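Local coordinates for putative phosphosugar isomerases (Salmonella typhimurium LT2, PDB 3FKJ), which probably binds a phosphorylated sugar derivative and may act as an isomerase, at residues K59-C64 with Y158-A163; E171-Y176 with T306-Y311; R195-D200 with D297-Q302. One frame throughout, in Å; residues are numbered along the deposited sequence.

Contact 1: residues K59-C64 with Y158-A163; sequences KYFLDC and YSLWLA
Helices 56-65 and 155-170 meet through Phe-61 and Leu-62 on one side and Leu-160 and Ala-163 on the other, and over residues 59-64 and 158-163 they run in nearly the same direction, their axes 30° apart and 9.1 Å at closest approach. This is alpha-helical packing within the first SIS lobe, an alpha/beta fold built on a parallel sheet in the strand order 2-1-3-4-5. Backbones come nearest at Leu-62 and Ala-163, whose CA atoms lie 6.4 Å apart; the small alanine side chain allows so close an approach.

Every touching residue is buried, and no hydrogen bond links residues 59-64 to 158-163, so the fit depends on shape. The CB of Ala-163 is the shared contact: it sits 3.8 Å from Leu-62 CG and meets the Phe-61 ring obliquely at CD2. The phenyl group of Phe-61 hangs beside its own carbonyl carbon, CG anti to the backbone N (chi1 178°), which lays the ring against Ala-163 and Leu-160. Leu-160 crosses this side chain at about a right angle and touches it through CD1 alone, 3.8 Å from Phe-61 CB and almost as near to CG.

Other parts of the fold pack around the pair. Phe-61 also makes edge-to-face contacts with Tyr-173 and Tyr-311, Leu-62 rests on Val-71 of strand 70-75, and, just outside the two segments, Ser-159 OG is hydrogen-bonded to Gly-58 N of helix 56-65 and to Gly-54 O ahead of it. On the outer flank of helix 56-65, a salt bridge links Lys-59 NZ to the syn lone pair of Asp-63 OD2. The methyl CD2 of Leu-62 lies 3.5 Å from the carbonyl O of Ala-163.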
# COMPACT_ATOMS: atom_id res chain seq x y z
N LYS A 59 -2.15 1.08 12.12
CA LYS A 59 -2.99 1.43 10.97
C LYS A 59 -4.12 0.42 10.83
O LYS A 59 -5.31 0.79 10.78
CB LYS A 59 -2.14 1.50 9.67
CG LYS A 59 -2.93 1.92 8.40
CD LYS A 59 -2.62 1.05 7.20
CE LYS A 59 -3.21 1.58 5.88
NZ LYS A 59 -4.68 1.91 5.85
N TYR A 60 -3.77 -0.86 10.82
CA TYR A 60 -4.75 -1.94 10.65
C TYR A 60 -5.80 -1.95 11.78
O TYR A 60 -7.01 -2.09 11.53
CB TYR A 60 -4.04 -3.31 10.47
CG TYR A 60 -4.99 -4.48 10.28
CD1 TYR A 60 -5.71 -4.63 9.10
CD2 TYR A 60 -5.21 -5.41 11.28
CE1 TYR A 60 -6.61 -5.66 8.91
CE2 TYR A 60 -6.15 -6.47 11.10
CZ TYR A 60 -6.81 -6.59 9.91
OH TYR A 60 -7.71 -7.62 9.70
N PHE A 61 -5.35 -1.79 13.02
CA PHE A 61 -6.25 -1.73 14.17
C PHE A 61 -7.30 -0.62 14.03
O PHE A 61 -8.52 -0.83 14.24
CB PHE A 61 -5.44 -1.55 15.47
CG PHE A 61 -6.29 -1.42 16.72
CD1 PHE A 61 -6.79 -2.55 17.35
CD2 PHE A 61 -6.55 -0.18 17.27
CE1 PHE A 61 -7.56 -2.44 18.51
CE2 PHE A 61 -7.32 -0.04 18.44
CZ PHE A 61 -7.82 -1.18 19.07
N LEU A 62 -6.84 0.56 13.65
CA LEU A 62 -7.74 1.70 13.52
C LEU A 62 -8.65 1.52 12.33
O LEU A 62 -9.82 1.80 12.42
CB LEU A 62 -6.97 3.02 13.43
CG LEU A 62 -6.15 3.40 14.67
CD1 LEU A 62 -5.22 4.64 14.32
CD2 LEU A 62 -7.06 3.73 15.87
N ASP A 63 -8.13 1.05 11.21
CA ASP A 63 -8.97 0.82 10.04
C ASP A 63 -10.09 -0.15 10.37
O ASP A 63 -11.19 -0.01 9.88
CB ASP A 63 -8.16 0.25 8.87
CG ASP A 63 -7.27 1.28 8.24
OD1 ASP A 63 -7.40 2.50 8.51
OD2 ASP A 63 -6.43 0.86 7.43
N CYS A 64 -9.80 -1.14 11.21
CA CYS A 64 -10.80 -2.09 11.65
C CYS A 64 -11.76 -1.55 12.70
O CYS A 64 -12.93 -1.83 12.64
CB CYS A 64 -10.12 -3.32 12.21
SG CYS A 64 -9.31 -4.34 10.97
N TYR A 158 4.75 0.10 19.40
CA TYR A 158 4.27 1.44 19.76
C TYR A 158 3.19 1.94 18.79
O TYR A 158 2.31 2.71 19.18
CB TYR A 158 5.44 2.43 19.84
CG TYR A 158 6.03 2.60 21.23
CD1 TYR A 158 5.40 3.40 22.17
CD2 TYR A 158 7.21 1.99 21.59
CE1 TYR A 158 5.95 3.60 23.44
CE2 TYR A 158 7.74 2.16 22.84
CZ TYR A 158 7.11 2.96 23.77
OH TYR A 158 7.67 3.12 25.01
N SER A 159 3.22 1.47 17.55
CA SER A 159 2.15 1.81 16.61
C SER A 159 0.83 1.29 17.18
O SER A 159 -0.19 1.96 17.06
CB SER A 159 2.39 1.28 15.17
OG SER A 159 2.16 -0.12 15.04
N LEU A 160 0.86 0.11 17.83
CA LEU A 160 -0.38 -0.50 18.30
C LEU A 160 -0.80 0.13 19.62
O LEU A 160 -1.97 0.37 19.85
CB LEU A 160 -0.26 -2.03 18.41
CG LEU A 160 -1.55 -2.79 18.80
CD1 LEU A 160 -2.74 -2.51 17.91
CD2 LEU A 160 -1.31 -4.27 18.88
N TRP A 161 0.18 0.43 20.49
CA TRP A 161 -0.08 1.15 21.76
C TRP A 161 -0.75 2.51 21.49
O TRP A 161 -1.75 2.86 22.11
CB TRP A 161 1.20 1.37 22.56
CG TRP A 161 1.73 0.15 23.31
CD1 TRP A 161 2.89 -0.49 23.09
CD2 TRP A 161 1.09 -0.54 24.40
NE1 TRP A 161 3.05 -1.54 23.97
CE2 TRP A 161 1.95 -1.60 24.78
CE3 TRP A 161 -0.12 -0.36 25.08
CZ2 TRP A 161 1.64 -2.48 25.84
CZ3 TRP A 161 -0.44 -1.25 26.11
CH2 TRP A 161 0.44 -2.30 26.48
N LEU A 162 -0.16 3.28 20.59
CA LEU A 162 -0.66 4.63 20.25
C LEU A 162 -2.04 4.53 19.60
O LEU A 162 -2.96 5.26 19.97
CB LEU A 162 0.31 5.33 19.30
CG LEU A 162 1.60 5.78 19.97
CD1 LEU A 162 2.73 6.11 18.92
CD2 LEU A 162 1.28 6.92 20.85
N ALA A 163 -2.20 3.60 18.67
CA ALA A 163 -3.52 3.30 18.09
C ALA A 163 -4.59 2.98 19.15
O ALA A 163 -5.70 3.55 19.09
CB ALA A 163 -3.44 2.15 17.09

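Contact 2: residues E171-Y176 with T306-Y311; sequences EGYAQY and TDVGEY
Val-308 CG1 is the methyl on which two side chains of the 171-176 loop converge. Tyr-173 brings its OH to 3.6 Å from this CG1, the two side chains running antiparallel alongside one another, while Gln-175 lays CB and CG alongside the same methyl, with CG at 3.7 Å. The glutamine thus uses its aliphatic part, and its chain bends at chi2 (77°) beyond that point. More loosely, Tyr-173 OH approaches Tyr-311 CE2, obliquely to the ring.

In the next shell, a type I turn from Tyr-173 to Tyr-176 places the backbone N of Gln-175 3.8 Å above the centre of the Tyr-173 ring, and Gln-175 stands at the N-cap position of helix 176-184. Across the contact, Ser-305 OG accepts the backbone N-H groups of Asp-307 and Val-308, and Tyr-311 OH is hydrogen-bonded to Glu-65 OE2. Glu-310, facing elsewhere, forms a salt bridge with Arg-272. The arrangement is a loop-to-loop junction in a double-SIS fold, joining the loop between helices 155-170 and 176-184 to the segment that leads from strand 290-295 into helix 313-331.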
# COMPACT_ATOMS: atom_id res chain seq x y z
N GLU A 171 -13.13 7.25 21.16
CA GLU A 171 -14.37 6.53 20.89
C GLU A 171 -14.71 5.51 21.96
O GLU A 171 -15.82 4.99 22.01
CB GLU A 171 -14.27 5.82 19.53
CG GLU A 171 -14.09 6.75 18.36
CD GLU A 171 -13.99 6.04 17.00
OE1 GLU A 171 -13.32 6.61 16.10
OE2 GLU A 171 -14.62 4.97 16.79
N GLY A 172 -13.76 5.20 22.81
CA GLY A 172 -13.85 4.07 23.72
C GLY A 172 -13.53 2.77 23.00
O GLY A 172 -13.67 2.66 21.79
N TYR A 173 -13.10 1.78 23.77
CA TYR A 173 -12.80 0.49 23.22
C TYR A 173 -13.06 -0.55 24.26
O TYR A 173 -12.36 -0.60 25.26
CB TYR A 173 -11.34 0.43 22.78
CG TYR A 173 -10.94 -0.90 22.18
CD1 TYR A 173 -11.70 -1.47 21.14
CD2 TYR A 173 -9.80 -1.56 22.62
CE1 TYR A 173 -11.32 -2.70 20.55
CE2 TYR A 173 -9.41 -2.78 22.05
CZ TYR A 173 -10.17 -3.34 21.01
OH TYR A 173 -9.80 -4.53 20.44
N ALA A 174 -14.08 -1.37 24.01
CA ALA A 174 -14.55 -2.38 24.97
C ALA A 174 -13.49 -3.38 25.32
O ALA A 174 -13.44 -3.83 26.44
CB ALA A 174 -15.78 -3.12 24.44
N GLN A 175 -12.62 -3.73 24.37
CA GLN A 175 -11.52 -4.67 24.63
C GLN A 175 -10.20 -4.06 25.10
O GLN A 175 -9.15 -4.73 25.06
CB GLN A 175 -11.28 -5.55 23.40
CG GLN A 175 -12.30 -6.67 23.27
CD GLN A 175 -13.60 -6.17 22.75
OE1 GLN A 175 -13.64 -5.49 21.73
NE2 GLN A 175 -14.70 -6.51 23.42
N TYR A 176 -10.22 -2.82 25.56
CA TYR A 176 -8.97 -2.18 26.06
C TYR A 176 -8.16 -3.03 27.03
O TYR A 176 -6.94 -3.23 26.85
CB TYR A 176 -9.33 -0.85 26.72
CG TYR A 176 -8.17 -0.00 27.20
CD1 TYR A 176 -7.59 0.93 26.36
CD2 TYR A 176 -7.67 -0.11 28.50
CE1 TYR A 176 -6.54 1.73 26.80
CE2 TYR A 176 -6.62 0.70 28.94
CZ TYR A 176 -6.08 1.62 28.07
OH TYR A 176 -5.05 2.40 28.45
N THR A 306 -7.88 -14.98 22.78
CA THR A 306 -8.82 -15.56 21.84
C THR A 306 -9.72 -14.46 21.23
O THR A 306 -10.43 -14.73 20.28
CB THR A 306 -9.67 -16.64 22.54
OG1 THR A 306 -10.34 -16.06 23.67
CG2 THR A 306 -8.77 -17.81 23.00
N ASP A 307 -9.66 -13.24 21.79
CA ASP A 307 -10.51 -12.12 21.36
C ASP A 307 -9.84 -11.23 20.32
O ASP A 307 -10.42 -10.98 19.26
CB ASP A 307 -10.87 -11.20 22.56
CG ASP A 307 -11.79 -11.88 23.59
OD1 ASP A 307 -11.92 -13.12 23.58
OD2 ASP A 307 -12.37 -11.15 24.44
N VAL A 308 -8.66 -10.71 20.65
CA VAL A 308 -8.04 -9.60 19.91
C VAL A 308 -6.61 -9.89 19.45
O VAL A 308 -5.89 -8.98 19.02
CB VAL A 308 -8.04 -8.28 20.75
CG1 VAL A 308 -9.48 -7.99 21.23
CG2 VAL A 308 -7.06 -8.37 21.94
N GLY A 309 -6.23 -11.16 19.52
CA GLY A 309 -4.90 -11.60 19.12
C GLY A 309 -4.60 -11.45 17.64
O GLY A 309 -3.46 -11.50 17.25
N GLU A 310 -5.62 -11.29 16.81
CA GLU A 310 -5.44 -11.01 15.39
C GLU A 310 -4.59 -9.77 15.23
O GLU A 310 -3.74 -9.73 14.37
CB GLU A 310 -6.79 -10.83 14.70
CG GLU A 310 -6.74 -10.32 13.26
CD GLU A 310 -8.10 -9.98 12.72
OE1 GLU A 310 -9.05 -10.74 12.98
OE2 GLU A 310 -8.21 -8.96 12.02
N TYR A 311 -4.81 -8.76 16.08
CA TYR A 311 -4.10 -7.48 15.96
C TYR A 311 -2.59 -7.55 16.24
O TYR A 311 -1.87 -6.60 15.92
CB TYR A 311 -4.78 -6.39 16.79
CG TYR A 311 -6.18 -6.04 16.30
CD1 TYR A 311 -6.41 -5.70 14.99
CD2 TYR A 311 -7.27 -6.11 17.14
CE1 TYR A 311 -7.64 -5.44 14.52
CE2 TYR A 311 -8.54 -5.82 16.67
CZ TYR A 311 -8.72 -5.49 15.35
OH TYR A 311 -9.97 -5.19 14.82

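Contact 3: residues R195-D200 with D297-Q302; sequences RQVQED and DKLGIQ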
# COMPACT_ATOMS: atom_id res chain seq x y z
N ARG A 195 12.03 -19.51 19.83
CA ARG A 195 12.63 -20.79 20.16
C ARG A 195 12.05 -21.91 19.29
O ARG A 195 12.77 -22.71 18.73
CB ARG A 195 12.41 -21.12 21.63
CG ARG A 195 13.16 -22.38 22.10
CD ARG A 195 12.40 -23.12 23.18
NE ARG A 195 11.85 -22.21 24.19
CZ ARG A 195 10.59 -21.79 24.26
NH1 ARG A 195 9.67 -22.19 23.37
NH2 ARG A 195 10.23 -20.96 25.24
N GLN A 196 10.74 -21.95 19.18
CA GLN A 196 10.05 -22.94 18.37
C GLN A 196 10.50 -23.03 16.90
O GLN A 196 10.44 -24.10 16.31
CB GLN A 196 8.56 -22.66 18.47
CG GLN A 196 7.62 -23.53 17.67
CD GLN A 196 6.17 -23.23 17.99
OE1 GLN A 196 5.86 -22.38 18.84
NE2 GLN A 196 5.26 -23.91 17.30
N VAL A 197 10.95 -21.92 16.30
CA VAL A 197 11.27 -21.91 14.86
C VAL A 197 12.75 -22.16 14.50
O VAL A 197 13.09 -22.18 13.31
CB VAL A 197 10.84 -20.60 14.20
CG1 VAL A 197 9.36 -20.33 14.48
CG2 VAL A 197 11.70 -19.46 14.66
N GLN A 198 13.61 -22.35 15.51
CA GLN A 198 15.06 -22.50 15.28
C GLN A 198 15.37 -23.58 14.27
O GLN A 198 16.20 -23.40 13.39
CB GLN A 198 15.82 -22.84 16.57
CG GLN A 198 15.73 -21.79 17.68
CD GLN A 198 16.34 -20.45 17.30
OE1 GLN A 198 17.31 -20.39 16.53
NE2 GLN A 198 15.77 -19.36 17.84
N GLU A 199 14.70 -24.71 14.40
CA GLU A 199 15.00 -25.85 13.54
C GLU A 199 14.52 -25.57 12.14
O GLU A 199 15.27 -25.71 11.18
CB GLU A 199 14.32 -27.11 14.09
CG GLU A 199 14.84 -28.42 13.53
CD GLU A 199 14.44 -29.63 14.39
OE1 GLU A 199 13.69 -29.47 15.37
OE2 GLU A 199 14.90 -30.76 14.07
N ASP A 200 13.26 -25.16 12.03
CA ASP A 200 12.68 -24.82 10.72
C ASP A 200 13.52 -23.76 9.98
O ASP A 200 13.75 -23.91 8.79
CB ASP A 200 11.22 -24.37 10.86
CG ASP A 200 10.51 -24.26 9.52
OD1 ASP A 200 10.47 -25.26 8.79
OD2 ASP A 200 9.99 -23.17 9.18
N ASP A 297 -0.91 -18.53 14.19
CA ASP A 297 -1.71 -19.42 15.06
C ASP A 297 -0.94 -20.60 15.62
O ASP A 297 -1.30 -21.09 16.68
CB ASP A 297 -2.96 -19.93 14.33
CG ASP A 297 -4.26 -19.28 14.83
OD1 ASP A 297 -4.26 -18.75 15.96
OD2 ASP A 297 -5.28 -19.31 14.09
N LYS A 298 0.08 -21.08 14.92
CA LYS A 298 0.93 -22.16 15.41
C LYS A 298 1.97 -21.65 16.39
O LYS A 298 2.49 -22.41 17.19
CB LYS A 298 1.64 -22.88 14.26
CG LYS A 298 0.97 -24.15 13.77
CD LYS A 298 -0.54 -23.98 13.59
CE LYS A 298 -1.16 -25.17 12.88
NZ LYS A 298 -2.59 -24.92 12.55
N LEU A 299 2.28 -20.37 16.33
CA LEU A 299 3.34 -19.81 17.15
C LEU A 299 2.78 -19.06 18.36
O LEU A 299 3.48 -18.23 18.96
CB LEU A 299 4.25 -18.90 16.31
CG LEU A 299 4.87 -19.55 15.07
CD1 LEU A 299 5.50 -18.48 14.17
CD2 LEU A 299 5.87 -20.62 15.47
N GLY A 300 1.53 -19.32 18.72
CA GLY A 300 0.99 -18.90 20.02
C GLY A 300 0.27 -17.57 20.07
O GLY A 300 0.23 -16.90 21.11
N ILE A 301 -0.31 -17.16 18.94
CA ILE A 301 -1.22 -16.02 18.95
C ILE A 301 -2.46 -16.32 19.80
O ILE A 301 -2.97 -15.40 20.43
CB ILE A 301 -1.59 -15.55 17.51
CG1 ILE A 301 -0.58 -14.51 17.05
CG2 ILE A 301 -2.98 -14.93 17.45
CD1 ILE A 301 -0.81 -13.10 17.57
N GLN A 302 -2.91 -17.58 19.85
CA GLN A 302 -4.09 -17.93 20.64
C GLN A 302 -3.82 -17.78 22.13
O GLN A 302 -4.74 -17.54 22.90
CB GLN A 302 -4.64 -19.34 20.35
CG GLN A 302 -5.39 -19.51 18.99
CD GLN A 302 -6.40 -18.36 18.64
OE1 GLN A 302 -7.41 -18.16 19.33
NE2 GLN A 302 -6.11 -17.64 17.56
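Gln-196 reaches across to the loop at 297-302 with a fully stretched side chain. Its CG lies anti to the backbone N (chi1 178°), and the next torsion is extended as well, so the chain carries the terminal amide from the last turn of helix 186-196 over to the loop. NE2 donates a hydrogen bond to the carbonyl O of Lys-298, 3.2 Å away. The bond is moderately bent, with an N-H...O angle of 148°, and its donor stands above the carbonyl plane. The oxygen is also tilted from the glutamine's own amide plane, so neither flat group is aligned with the other.

Leu-299 supplies the apolar half of the contact. One methyl, CD2, does the touching: it lies 3.6 Å from Gln-196 CD, where the two side chains pass obliquely, and equally close to Val-197 CG1. With chi1 at -56°, the leucine CG sits beside its backbone N, and the branch is directed at the helical side although its CB is not. Val-197 meets it at about a right angle. The methyl sits in the corner formed by the amide carbon of an exposed glutamine and a methyl of a buried valine.

Within the loop, Gln-302 NE2 gives a second hydrogen bond to the syn lone pair of Asp-297 OD1, at 2.7 Å, tying the two ends of the segment together.

Residues 195-200 lie at the junction where helix 186-196 gives way to helix 198-208. Val-197 packs there on Val-323 and Tyr-324 of helix 313-331, while the opposing loop follows strand 290-295, an edge strand, within this chain, of the second parallel sheet, and Ile-301 rests on Leu-316 of that same helix.

In the fold
Contacts 1 and 2 form one continuous packing region, with centres 11 Å apart: Phe-61 CE1 lies 3.6 Å from Tyr-173 OH, and Tyr-60 OH is probably hydrogen-bonded to Glu-310 OE2 at 2.7 Å. The first lobe is thereby coupled to the chain leading into the last long helix. Contact 3 lies farther off, its centre 24 Å from that of contact 1 and 23 Å from that of contact 2, yet in sequence it is nested inside the loop that contact 2 closes. Contacts 2 and 3 touch where Ile-301 packs against Gly-309. No ligand marks a sugar-binding site, so none of the three can be assigned to one.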